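Local coordinates for protein teicoplanin pseudoaglycone deacetylase ORF2 (Actinoplanes teichomyceticus, PDB 3DFM) that probably removes an N-acetyl group from the teicoplanin pseudoaglycone by hydrolysis, as a zinc-binding member of the PIG-L (GlcNAc-PI de-N-acetylase) family, at residues A[37-42]-A[87-92]; A[181-186]-A[262-267]. One frame throughout, in Å; residues are numbered along the deposited sequence.

Interaction 1: A[37-42]-A[87-92]; sequences NVLVYT and RVAHRH. With ZN (zinc ion), chain D.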
ATOM      1  N   ASN A  37       2.346  15.772 -12.059  1.00 37.13           N
ATOM      2  CA  ASN A  37       2.180  16.148 -10.653  1.00 36.91           C
ATOM      3  C   ASN A  37       1.800  14.857  -9.916  1.00 35.56           C
ATOM      4  O   ASN A  37       0.740  14.284 -10.172  1.00 35.36           O
ATOM      5  CB  ASN A  37       1.048  17.178 -10.543  1.00 37.22           C
ATOM      6  CG  ASN A  37       0.994  17.907  -9.188  1.00 41.25           C
ATOM      7  OD1 ASN A  37       1.470  17.420  -8.154  1.00 43.51           O
ATOM      8  ND2 ASN A  37       0.373  19.093  -9.198  1.00 43.02           N
ATOM      9  N   VAL A  38       2.671  14.388  -9.032  1.00 34.15           N
ATOM     10  CA  VAL A  38       2.463  13.090  -8.372  1.00 32.06           C
ATOM     11  C   VAL A  38       2.305  13.270  -6.878  1.00 31.38           C
ATOM     12  O   VAL A  38       3.090  13.969  -6.252  1.00 31.17           O
ATOM     13  CB  VAL A  38       3.643  12.109  -8.627  1.00 32.61           C
ATOM     14  CG1 VAL A  38       3.365  10.731  -7.986  1.00 30.39           C
ATOM     15  CG2 VAL A  38       3.926  11.962 -10.134  1.00 30.78           C
ATOM     16  N   LEU A  39       1.282  12.638  -6.310  1.00 30.00           N
ATOM     17  CA  LEU A  39       1.074  12.649  -4.866  1.00 29.24           C
ATOM     18  C   LEU A  39       0.846  11.233  -4.347  1.00 28.04           C
ATOM     19  O   LEU A  39      -0.000  10.525  -4.872  1.00 28.14           O
ATOM     20  CB  LEU A  39      -0.125  13.529  -4.512  1.00 29.12           C
ATOM     21  CG  LEU A  39      -0.490  13.606  -3.029  1.00 29.32           C
ATOM     22  CD1 LEU A  39       0.643  14.219  -2.202  1.00 29.68           C
ATOM     23  CD2 LEU A  39      -1.767  14.392  -2.838  1.00 29.61           C
ATOM     24  N   VAL A  40       1.619  10.828  -3.336  1.00 27.41           N
ATOM     25  CA  VAL A  40       1.449   9.507  -2.696  1.00 26.31           C
ATOM     26  C   VAL A  40       0.856   9.681  -1.296  1.00 25.24           C
ATOM     27  O   VAL A  40       1.546  10.064  -0.353  1.00 25.20           O
ATOM     28  CB  VAL A  40       2.772   8.705  -2.608  1.00 26.76           C
ATOM     29  CG1 VAL A  40       2.522   7.317  -1.983  1.00 26.86           C
ATOM     30  CG2 VAL A  40       3.427   8.558  -3.985  1.00 25.76           C
ATOM     31  N   TYR A  41      -0.435   9.406  -1.192  1.00 24.78           N
ATOM     32  CA  TYR A  41      -1.182   9.491   0.047  1.00 24.42           C
ATOM     33  C   TYR A  41      -1.239   8.090   0.655  1.00 24.05           C
ATOM     34  O   TYR A  41      -1.627   7.137  -0.021  1.00 23.99           O
ATOM     35  CB  TYR A  41      -2.599  10.017  -0.243  1.00 25.09           C
ATOM     36  CG  TYR A  41      -3.619   9.796   0.863  1.00 25.36           C
ATOM     37  CD1 TYR A  41      -3.479  10.418   2.104  1.00 26.20           C
ATOM     38  CD2 TYR A  41      -4.718   8.963   0.666  1.00 25.78           C
ATOM     39  CE1 TYR A  41      -4.416  10.220   3.132  1.00 27.26           C
ATOM     40  CE2 TYR A  41      -5.661   8.750   1.682  1.00 26.50           C
ATOM     41  CZ  TYR A  41      -5.499   9.378   2.914  1.00 26.96           C
ATOM     42  OH  TYR A  41      -6.412   9.179   3.931  1.00 27.02           O
ATOM     43  N   THR A  42      -0.835   7.981   1.917  1.00 23.81           N
ATOM     44  CA  THR A  42      -0.852   6.700   2.634  1.00 24.57           C
ATOM     45  C   THR A  42      -1.992   6.717   3.644  1.00 24.55           C
ATOM     46  O   THR A  42      -2.049   7.596   4.505  1.00 24.86           O
ATOM     47  CB  THR A  42       0.526   6.429   3.318  1.00 23.92           C
ATOM     48  OG1 THR A  42       1.511   6.258   2.288  1.00 23.77           O
ATOM     49  CG2 THR A  42       0.481   5.141   4.183  1.00 25.31           C
ATOM     50  N   ARG A  87      11.347  11.637  -6.019  1.00 32.18           N
ATOM     51  CA  ARG A  87      11.012  13.026  -6.387  1.00 33.67           C
ATOM     52  C   ARG A  87       9.509  13.252  -6.484  1.00 32.48           C
ATOM     53  O   ARG A  87       9.027  13.943  -7.372  1.00 33.18           O
ATOM     54  CB  ARG A  87      11.780  13.473  -7.645  1.00 33.42           C
ATOM     55  CG  ARG A  87      13.278  13.114  -7.539  1.00 35.52           C
ATOM     56  CD  ARG A  87      14.110  13.640  -8.679  1.00 37.84           C
ATOM     57  NE  ARG A  87      14.346  15.078  -8.562  1.00 45.74           N
ATOM     58  CZ  ARG A  87      15.322  15.728  -9.196  1.00 49.32           C
ATOM     59  NH1 ARG A  87      16.167  15.068  -9.992  1.00 50.34           N
ATOM     60  NH2 ARG A  87      15.463  17.039  -9.028  1.00 51.07           N
ATOM     61  N   VAL A  88       8.770  12.658  -5.553  1.00 31.21           N
ATOM     62  CA  VAL A  88       7.311  12.794  -5.534  1.00 30.15           C
ATOM     63  C   VAL A  88       6.852  13.227  -4.149  1.00 29.25           C
ATOM     64  O   VAL A  88       7.533  12.970  -3.163  1.00 29.40           O
ATOM     65  CB  VAL A  88       6.574  11.481  -5.948  1.00 30.28           C
ATOM     66  CG1 VAL A  88       7.041  11.004  -7.331  1.00 29.24           C
ATOM     67  CG2 VAL A  88       6.782  10.412  -4.915  1.00 29.75           C
ATOM     68  N   ALA A  89       5.690  13.871  -4.092  1.00 28.80           N
ATOM     69  CA  ALA A  89       5.149  14.393  -2.850  1.00 28.43           C
ATOM     70  C   ALA A  89       4.474  13.289  -2.045  1.00 28.28           C
ATOM     71  O   ALA A  89       4.077  12.265  -2.600  1.00 27.86           O
ATOM     72  CB  ALA A  89       4.140  15.489  -3.153  1.00 29.09           C
ATOM     73  N   HIS A  90       4.309  13.550  -0.748  1.00 27.66           N
ATOM     74  CA  HIS A  90       3.656  12.648   0.185  1.00 27.79           C
ATOM     75  C   HIS A  90       2.529  13.337   0.933  1.00 27.66           C
ATOM     76  O   HIS A  90       2.528  14.570   1.103  1.00 27.06           O
ATOM     77  CB  HIS A  90       4.652  12.141   1.227  1.00 27.39           C
ATOM     78  CG  HIS A  90       5.166  13.202   2.147  1.00 29.00           C
ATOM     79  ND1 HIS A  90       6.213  14.037   1.809  1.00 31.63           N
ATOM     80  CD2 HIS A  90       4.792  13.557   3.401  1.00 28.82           C
ATOM     81  CE1 HIS A  90       6.446  14.872   2.805  1.00 29.48           C
ATOM     82  NE2 HIS A  90       5.609  14.593   3.787  1.00 29.97           N
ATOM     83  N   ARG A  91       1.599  12.521   1.417  1.00 26.68           N
ATOM     84  CA  ARG A  91       0.547  12.974   2.318  1.00 26.58           C
ATOM     85  C   ARG A  91       0.219  11.829   3.269  1.00 25.98           C
ATOM     86  O   ARG A  91      -0.137  10.754   2.817  1.00 26.07           O
ATOM     87  CB  ARG A  91      -0.696  13.374   1.532  1.00 26.00           C
ATOM     88  CG  ARG A  91      -1.764  14.048   2.394  1.00 27.52           C
ATOM     89  CD  ARG A  91      -2.875  14.652   1.536  1.00 29.45           C
ATOM     90  NE  ARG A  91      -4.010  15.104   2.347  1.00 32.04           N
ATOM     91  CZ  ARG A  91      -4.729  16.193   2.070  1.00 36.21           C
ATOM     92  NH1 ARG A  91      -4.417  16.950   1.021  1.00 35.41           N
ATOM     93  NH2 ARG A  91      -5.754  16.536   2.839  1.00 36.12           N
ATOM     94  N   HIS A  92       0.356  12.058   4.571  1.00 26.10           N
ATOM     95  CA  HIS A  92       0.110  11.015   5.567  1.00 26.58           C
ATOM     96  C   HIS A  92      -1.271  11.095   6.215  1.00 26.85           C
ATOM     97  O   HIS A  92      -1.612  12.076   6.891  1.00 26.86           O
ATOM     98  CB  HIS A  92       1.218  10.991   6.622  1.00 26.39           C
ATOM     99  CG  HIS A  92       2.562  10.646   6.061  1.00 26.73           C
ATOM    100  ND1 HIS A  92       3.737  11.158   6.564  1.00 27.16           N
ATOM    101  CD2 HIS A  92       2.909   9.860   5.016  1.00 26.64           C
ATOM    102  CE1 HIS A  92       4.756  10.670   5.876  1.00 26.89           C
ATOM    103  NE2 HIS A  92       4.277   9.887   4.925  1.00 28.31           N
TER
HETATM  104 ZN    ZN D 403       5.121  16.031   5.385  1.00 61.89          ZN
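Leu39, Val40, Tyr41 and Thr42 pair in turn with Ala89, His90, Arg91 and His92 in a parallel ladder, the short strand axes running 25° apart. Backbone bonding follows the parallel pattern: Val40 N donates to Ala89 O (2.9 Å), Arg91 N to Val40 O (3.0 Å) and Thr42 N to Arg91 O, while Ala89 N reaches Val38 O only weakly at 3.4 Å. Two CA-H...O contacts, His90 CA on Val40 O and Tyr41 CA on Arg91 O, give these carbonyls second partners.

Apolar contact is concentrated at Val88. Its two methyls divide the work: CG1 meets CG1 of Val38 at 3.7 Å, and CG2 meets CG2 of Val40 at 3.9 Å. On the other face, CD1 of Leu39 lies against CB of Ala89 (3.8 Å), and CD1 of Tyr41 meets CG of Arg91 at 4.0 Å. Arg91, with CG anti to the backbone N (chi1 -172°) and its chain extended to NE, passes the phenol with its guanidinium plane 85° from the ring and salt-bridges Glu146 of helix 126-147.

His90, whose backbone lies in the ladder, holds a zinc ion through NE2 at 2.2 Å, and its CD2 sits over a rim of the His92 ring, whose NE2 is hydrogen-bonded to Asp79 OD2. The chemistry implies a division of labour: main-chain bonds and aliphatic contacts join edge strand 89-92 to the sheet, leaving the imidazole of His90 to the metal.

Interaction 2: A[181-186]-A[262-267]; sequences PVRLWE and ETTWPV. With ZN (zinc ion), chain E.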
ATOM      1  N   PRO A 181     -10.628   7.930 -13.344  1.00 35.96           N
ATOM      2  CA  PRO A 181     -10.096   6.646 -13.734  1.00 34.96           C
ATOM      3  C   PRO A 181      -9.209   6.091 -12.618  1.00 33.60           C
ATOM      4  O   PRO A 181      -8.487   6.840 -11.973  1.00 32.92           O
ATOM      5  CB  PRO A 181      -9.235   6.983 -14.949  1.00 35.15           C
ATOM      6  CG  PRO A 181      -9.782   8.243 -15.476  1.00 36.36           C
ATOM      7  CD  PRO A 181     -10.230   8.994 -14.287  1.00 35.97           C
ATOM      8  N   VAL A 182      -9.288   4.787 -12.401  1.00 32.87           N
ATOM      9  CA  VAL A 182      -8.504   4.131 -11.362  1.00 31.73           C
ATOM     10  C   VAL A 182      -7.814   2.871 -11.908  1.00 31.19           C
ATOM     11  O   VAL A 182      -8.372   2.157 -12.741  1.00 30.45           O
ATOM     12  CB  VAL A 182      -9.374   3.851 -10.094  1.00 32.05           C
ATOM     13  CG1 VAL A 182     -10.518   2.892 -10.401  1.00 32.87           C
ATOM     14  CG2 VAL A 182      -8.523   3.336  -8.926  1.00 31.82           C
ATOM     15  N   ARG A 183      -6.577   2.639 -11.463  1.00 30.43           N
ATOM     16  CA  ARG A 183      -5.832   1.446 -11.818  1.00 29.95           C
ATOM     17  C   ARG A 183      -5.365   0.797 -10.515  1.00 28.82           C
ATOM     18  O   ARG A 183      -5.169   1.489  -9.513  1.00 28.19           O
ATOM     19  CB  ARG A 183      -4.617   1.794 -12.694  1.00 29.72           C
ATOM     20  CG  ARG A 183      -4.949   2.292 -14.096  1.00 30.65           C
ATOM     21  CD  ARG A 183      -3.700   2.382 -14.986  1.00 30.57           C
ATOM     22  NE  ARG A 183      -3.206   1.050 -15.356  1.00 32.38           N
ATOM     23  CZ  ARG A 183      -3.621   0.374 -16.424  1.00 32.71           C
ATOM     24  NH1 ARG A 183      -4.541   0.905 -17.224  1.00 32.74           N
ATOM     25  NH2 ARG A 183      -3.137  -0.833 -16.688  1.00 30.85           N
ATOM     26  N   LEU A 184      -5.177  -0.520 -10.533  1.00 28.32           N
ATOM     27  CA  LEU A 184      -4.609  -1.211  -9.369  1.00 28.16           C
ATOM     28  C   LEU A 184      -3.232  -1.776  -9.713  1.00 28.21           C
ATOM     29  O   LEU A 184      -3.063  -2.364 -10.769  1.00 28.49           O
ATOM     30  CB  LEU A 184      -5.536  -2.323  -8.851  1.00 27.52           C
ATOM     31  CG  LEU A 184      -7.003  -1.944  -8.599  1.00 27.52           C
ATOM     32  CD1 LEU A 184      -7.805  -3.161  -8.177  1.00 29.58           C
ATOM     33  CD2 LEU A 184      -7.156  -0.823  -7.577  1.00 24.70           C
ATOM     34  N   TRP A 185      -2.266  -1.586  -8.815  1.00 27.74           N
ATOM     35  CA  TRP A 185      -0.946  -2.186  -8.951  1.00 27.16           C
ATOM     36  C   TRP A 185      -0.919  -3.586  -8.343  1.00 27.51           C
ATOM     37  O   TRP A 185      -1.722  -3.912  -7.478  1.00 27.13           O
ATOM     38  CB  TRP A 185       0.138  -1.307  -8.315  1.00 26.49           C
ATOM     39  CG  TRP A 185       0.078  -1.083  -6.804  1.00 25.65           C
ATOM     40  CD1 TRP A 185       0.168  -2.037  -5.806  1.00 24.18           C
ATOM     41  CD2 TRP A 185      -0.003   0.183  -6.142  1.00 25.44           C
ATOM     42  NE1 TRP A 185       0.104  -1.430  -4.571  1.00 24.52           N
ATOM     43  CE2 TRP A 185       0.010  -0.067  -4.751  1.00 25.22           C
ATOM     44  CE3 TRP A 185      -0.092   1.514  -6.594  1.00 26.10           C
ATOM     45  CZ2 TRP A 185      -0.070   0.966  -3.802  1.00 26.11           C
ATOM     46  CZ3 TRP A 185      -0.179   2.544  -5.642  1.00 25.30           C
ATOM     47  CH2 TRP A 185      -0.171   2.260  -4.266  1.00 25.30           C
ATOM     48  N   GLU A 186       0.009  -4.406  -8.818  1.00 28.09           N
ATOM     49  CA  GLU A 186       0.221  -5.723  -8.258  1.00 28.35           C
ATOM     50  C   GLU A 186       1.018  -5.563  -6.972  1.00 28.36           C
ATOM     51  O   GLU A 186       2.150  -5.068  -7.007  1.00 28.06           O
ATOM     52  CB  GLU A 186       0.993  -6.573  -9.261  1.00 28.79           C
ATOM     53  CG  GLU A 186       1.315  -7.964  -8.762  1.00 30.02           C
ATOM     54  CD  GLU A 186       2.162  -8.752  -9.749  1.00 30.35           C
ATOM     55  OE1 GLU A 186       3.085  -8.173 -10.373  1.00 30.65           O
ATOM     56  OE2 GLU A 186       1.905  -9.961  -9.886  1.00 31.84           O
ATOM     57  N   GLU A 262       6.313  -2.935 -13.915  1.00 33.36           N
ATOM     58  CA  GLU A 262       5.322  -3.166 -12.885  1.00 32.11           C
ATOM     59  C   GLU A 262       3.974  -3.429 -13.536  1.00 31.62           C
ATOM     60  O   GLU A 262       3.586  -2.737 -14.488  1.00 30.96           O
ATOM     61  CB  GLU A 262       5.261  -1.963 -11.933  1.00 31.89           C
ATOM     62  CG  GLU A 262       6.481  -1.862 -10.997  1.00 31.26           C
ATOM     63  CD  GLU A 262       6.811  -0.442 -10.580  1.00 31.37           C
ATOM     64  OE1 GLU A 262       7.600  -0.295  -9.632  1.00 28.96           O
ATOM     65  OE2 GLU A 262       6.280   0.531 -11.176  1.00 30.68           O
ATOM     66  N   THR A 263       3.279  -4.440 -13.012  1.00 31.60           N
ATOM     67  CA  THR A 263       1.942  -4.846 -13.465  1.00 31.05           C
ATOM     68  C   THR A 263       0.838  -3.988 -12.827  1.00 30.97           C
ATOM     69  O   THR A 263       0.771  -3.846 -11.603  1.00 29.08           O
ATOM     70  CB  THR A 263       1.694  -6.335 -13.111  1.00 31.65           C
ATOM     71  OG1 THR A 263       2.666  -7.159 -13.773  1.00 32.25           O
ATOM     72  CG2 THR A 263       0.307  -6.788 -13.525  1.00 31.20           C
ATOM     73  N   THR A 264      -0.002  -3.398 -13.680  1.00 30.93           N
ATOM     74  CA  THR A 264      -1.230  -2.733 -13.238  1.00 31.22           C
ATOM     75  C   THR A 264      -2.427  -3.216 -14.075  1.00 31.34           C
ATOM     76  O   THR A 264      -2.263  -3.681 -15.212  1.00 31.37           O
ATOM     77  CB  THR A 264      -1.143  -1.181 -13.317  1.00 31.06           C
ATOM     78  OG1 THR A 264      -0.887  -0.781 -14.666  1.00 31.02           O
ATOM     79  CG2 THR A 264      -0.023  -0.639 -12.422  1.00 32.03           C
ATOM     80  N   TRP A 265      -3.621  -3.100 -13.496  1.00 31.31           N
ATOM     81  CA  TRP A 265      -4.882  -3.403 -14.167  1.00 31.26           C
ATOM     82  C   TRP A 265      -5.830  -2.195 -14.025  1.00 31.02           C
ATOM     83  O   TRP A 265      -5.968  -1.645 -12.929  1.00 29.91           O
ATOM     84  CB  TRP A 265      -5.578  -4.581 -13.494  1.00 31.34           C
ATOM     85  CG  TRP A 265      -4.846  -5.884 -13.466  1.00 31.86           C
ATOM     86  CD1 TRP A 265      -4.963  -6.906 -14.357  1.00 32.21           C
ATOM     87  CD2 TRP A 265      -3.925  -6.325 -12.462  1.00 31.49           C
ATOM     88  NE1 TRP A 265      -4.160  -7.963 -13.983  1.00 33.74           N
ATOM     89  CE2 TRP A 265      -3.508  -7.631 -12.821  1.00 33.42           C
ATOM     90  CE3 TRP A 265      -3.414  -5.748 -11.293  1.00 30.64           C
ATOM     91  CZ2 TRP A 265      -2.594  -8.368 -12.055  1.00 33.13           C
ATOM     92  CZ3 TRP A 265      -2.506  -6.494 -10.521  1.00 32.26           C
ATOM     93  CH2 TRP A 265      -2.104  -7.780 -10.914  1.00 32.44           C
ATOM     94  N   PRO A 266      -6.532  -1.820 -15.114  1.00 31.23           N
ATOM     95  CA  PRO A 266      -7.569  -0.794 -14.954  1.00 31.27           C
ATOM     96  C   PRO A 266      -8.768  -1.406 -14.244  1.00 31.63           C
ATOM     97  O   PRO A 266      -9.012  -2.602 -14.394  1.00 31.55           O
ATOM     98  CB  PRO A 266      -7.933  -0.430 -16.394  1.00 31.57           C
ATOM     99  CG  PRO A 266      -7.653  -1.688 -17.183  1.00 30.99           C
ATOM    100  CD  PRO A 266      -6.439  -2.308 -16.505  1.00 31.42           C
ATOM    101  N   VAL A 267      -9.479  -0.609 -13.446  1.00 31.68           N
ATOM    102  CA  VAL A 267     -10.729  -1.056 -12.835  1.00 31.56           C
ATOM    103  C   VAL A 267     -11.892  -0.463 -13.620  1.00 31.59           C
ATOM    104  O   VAL A 267     -11.913   0.739 -13.914  1.00 32.17           O
ATOM    105  CB  VAL A 267     -10.851  -0.667 -11.345  1.00 32.08           C
ATOM    106  CG1 VAL A 267     -12.166  -1.215 -10.751  1.00 32.61           C
ATOM    107  CG2 VAL A 267      -9.677  -1.211 -10.579  1.00 32.47           C
TER
HETATM  108 ZN    ZN E 404       3.009 -10.888 -11.323  1.00 46.71          ZN
HETATM  109  O   HOH W   1     -11.288   3.352 -14.020  1.00 32.70           O
HETATM  110  O   HOH W   2       4.554  -5.910 -10.670  1.00 31.04           O
HETATM  111  O   HOH W   3       1.513 -10.574 -13.334  1.00 42.11           O
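Leu184 and Trp265 form the hydrogen-bonded pair of this antiparallel ladder, with Leu184 N to Trp265 O at 2.8 Å and Trp265 N returning to Leu184 O in its carbonyl plane. Val267 N to Val182 O, nearly straight at 175°, and Glu186 N to Thr263 O extend the ladder on either side. Packing is tightest where CG2 of Val267 presses on CG of Leu184 at 3.4 Å, closer than usual carbon contact. Trp265 directs its ring edge at Glu186, CH2 reaching CB at 3.7 Å, with the carboxylate plane 89° from the indole. On the opposite face, Arg183, bent at chi3 (71°), grips Thr264 OG1 side-on: NE and NH2 both lie 3.0 Å from this oxygen, which is near the guanidinium plane, while Pro266 N lies over one guanidinium face, towards its rim.

Water enters at the two ends, beyond the direct backbone bonds. One water links Val182 N to Val267 O; another joins Glu186 OE1 to Thr263 N, where packing is looser and OE1 stands 3.6 Å from Thr263 OG1. The extended Glu186 chain carries OE2 to a zinc ion at 2.0 Å, where His250 and a water also bind.

Strand 182-185 is flanked by parallel strand 151-155, and strand 263-269 is bordered on its other side by antiparallel strand 204-211. Trp185 packs on helix 19-33, whereas Val182, Leu184 and Val267 meet helix 162-177.

Overall arrangement
Interactions 1 and 2 belong to one mixed sheet, with strands 9-14 and 151-155 between them; their centres are about 18 Å apart and their nearest atoms about 6 Å. Interaction 1 joins parallel strands at one edge, whereas interaction 2 marks the change to antiparallel order towards the other. Both approach the zinc site of His16, Asp19 and His164: the side chain of Thr42 lies about 5 Å from that of His16, that of Trp185 about 5 Å from that of Asp19, and each about 8 Å from a bound zinc ion other than those of the two contacts. The zinc ions held by His90 and by Glu186 with His250 are distinct from the zinc of His16, Asp19 and His164, so neither contact supplies its ligands.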